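Local coordinates for probable transcriptional regulator, LysR family protein (Rhodococcus sp., PDB 2QL3) that probably acts as a LysR-type transcription factor, of which this chain is the C-terminal, effector-binding-type domain without the DNA-binding part, at residues P6-C11 against G53-A58. Numbering follows the deposited sequence.
Sequences PIAVGC and GELDVA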
loop_
_atom_site.group_PDB
_atom_site.type_symbol
_atom_site.label_atom_id
_atom_site.label_comp_id
_atom_site.label_asym_id
_atom_site.label_seq_id
_atom_site.Cartn_x
_atom_site.Cartn_y
_atom_site.Cartn_z
ATOM N N PRO A 6 -3.857 -14.372 23.684
ATOM C CA PRO A 6 -3.328 -13.385 22.686
ATOM C C PRO A 6 -2.115 -13.911 21.979
ATOM O O PRO A 6 -1.291 -14.556 22.612
ATOM C CB PRO A 6 -2.925 -12.201 23.560
ATOM C CG PRO A 6 -2.567 -12.848 24.916
ATOM C CD PRO A 6 -3.508 -13.997 25.061
ATOM N N ILE A 7 -1.972 -13.606 20.677
ATOM C CA ILE A 7 -0.685 -13.795 19.962
ATOM C C ILE A 7 -0.416 -12.523 19.194
ATOM O O ILE A 7 -1.326 -11.976 18.597
ATOM C CB ILE A 7 -0.631 -15.063 19.005
ATOM C CG1 ILE A 7 0.702 -15.130 18.278
ATOM C CG2 ILE A 7 -1.811 -15.102 17.969
ATOM C CD1 ILE A 7 0.793 -16.200 17.176
ATOM N N ALA A 8 0.808 -12.043 19.243
ATOM C CA ALA A 8 1.245 -10.894 18.405
ATOM C C ALA A 8 1.995 -11.363 17.149
ATOM O O ALA A 8 3.035 -12.018 17.224
ATOM C CB ALA A 8 2.055 -9.851 19.194
ATOM N N VAL A 9 1.382 -11.066 16.015
ATOM C CA VAL A 9 1.895 -11.424 14.682
ATOM C C VAL A 9 2.334 -10.178 13.900
ATOM O O VAL A 9 1.555 -9.227 13.657
ATOM C CB VAL A 9 0.843 -12.181 13.839
ATOM C CG1 VAL A 9 1.468 -12.619 12.467
ATOM C CG2 VAL A 9 0.260 -13.396 14.599
ATOM N N GLY A 10 3.595 -10.147 13.530
ATOM C CA GLY A 10 4.049 -9.009 12.737
ATOM C C GLY A 10 4.264 -9.433 11.310
ATOM O O GLY A 10 4.362 -10.661 11.014
ATOM N N CYS A 11 4.353 -8.454 10.413
ATOM C CA CYS A 11 4.775 -8.730 9.036
ATOM C C CYS A 11 5.264 -7.480 8.323
ATOM O O CYS A 11 5.016 -6.373 8.818
ATOM C CB CYS A 11 3.658 -9.414 8.252
ATOM S SG CYS A 11 2.368 -8.351 7.714
ATOM N N GLY A 53 10.227 -8.954 22.411
ATOM C CA GLY A 53 9.067 -9.713 22.806
ATOM C C GLY A 53 7.728 -9.064 22.542
ATOM O O GLY A 53 6.726 -9.470 23.099
ATOM N N GLU A 54 7.718 -8.031 21.717
ATOM C CA GLU A 54 6.496 -7.323 21.430
ATOM C C GLU A 54 5.713 -8.096 20.391
ATOM O O GLU A 54 4.503 -7.907 20.280
ATOM C CB GLU A 54 6.792 -5.910 20.875
ATOM C CG GLU A 54 7.330 -4.919 21.894
ATOM C CD GLU A 54 7.557 -3.536 21.238
ATOM O OE1 GLU A 54 8.741 -3.167 20.997
ATOM O OE2 GLU A 54 6.550 -2.838 20.946
ATOM N N LEU A 55 6.418 -8.895 19.593
ATOM C CA LEU A 55 5.827 -9.812 18.638
ATOM C C LEU A 55 6.182 -11.223 19.060
ATOM O O LEU A 55 7.262 -11.434 19.595
ATOM C CB LEU A 55 6.353 -9.567 17.219
ATOM C CG LEU A 55 6.106 -8.215 16.570
ATOM C CD1 LEU A 55 6.906 -8.191 15.260
ATOM C CD2 LEU A 55 4.620 -8.018 16.339
ATOM N N ASP A 56 5.266 -12.162 18.832
ATOM C CA ASP A 56 5.530 -13.588 19.078
ATOM C C ASP A 56 6.208 -14.179 17.838
ATOM O O ASP A 56 7.186 -14.917 17.939
ATOM C CB ASP A 56 4.247 -14.399 19.349
ATOM C CG ASP A 56 3.567 -14.074 20.723
ATOM O OD1 ASP A 56 3.928 -14.747 21.706
ATOM O OD2 ASP A 56 2.693 -13.166 20.842
ATOM N N VAL A 57 5.646 -13.848 16.672
ATOM C CA VAL A 57 6.070 -14.385 15.384
ATOM C C VAL A 57 6.018 -13.260 14.350
ATOM O O VAL A 57 5.421 -12.204 14.583
ATOM C CB VAL A 57 5.204 -15.604 14.903
ATOM C CG1 VAL A 57 5.279 -16.773 15.897
ATOM C CG2 VAL A 57 3.754 -15.214 14.691
ATOM N N ALA A 58 6.724 -13.480 13.247
ATOM C CA ALA A 58 6.769 -12.550 12.113
ATOM C C ALA A 58 6.593 -13.369 10.820
ATOM O O ALA A 58 7.115 -14.522 10.698
ATOM C CB ALA A 58 8.130 -11.825 12.115
HETATM O O HOH W 1 1.538 -15.340 23.028
#
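Asp56 grips Ala8 of strand 5-11 with both its side chain and its backbone. Its CG lies anti to the carbonyl carbon (chi1 -70°), which sends the carboxylate along the edge of the strand until OD2 accepts a nearly straight hydrogen bond from Ala8 N at 2.7 Å, met on the anti side and 20° out of the carboxylate plane. OD2 thus takes the place of a backbone carbonyl where residues 53-56 are still loop. The other oxygen, OD1, takes a hydrogen bond from a water that also donates to Pro6 O. Farther along the same edge of the strand, Ala8 O is held by two donors: Asp56 N at 2.8 Å, tilted from the carbonyl plane, and Val57 N at 3.2 Å, almost in line with the C=O. Regular parallel pairing then takes over, with Gly10 N bonded to Val57 O at 2.9 Å and Ala58 CA making a CA-H...O contact to Gly10 O.

One face of the sheet carries Ile7, Val9 and Val57. With both torsions anti (chi1 178°), Ile7 crosses the Val57 side chain at about a right angle, its CD1 4.0 Å from Val57 CG2; that same valine methyl meets Val9 CG2 at 3.9 Å. Phe201 of helix 196-205 packs on all three residues. On the other face Leu55 lays CD1 and CD2 against the backbone of Gly10, CD2 coming 3.7 Å from its N, while Leu46 and Leu50 of helix 43-51 also touch the leucine. A Schellman motif at Gly53 ends that helix and leads into the loop, completing a beta-alpha-beta crossover between parallel strands 34-40 and 57-61, with strand 5-11 between them, as in the periplasmic-binding-protein-like fold of LysR effector domains.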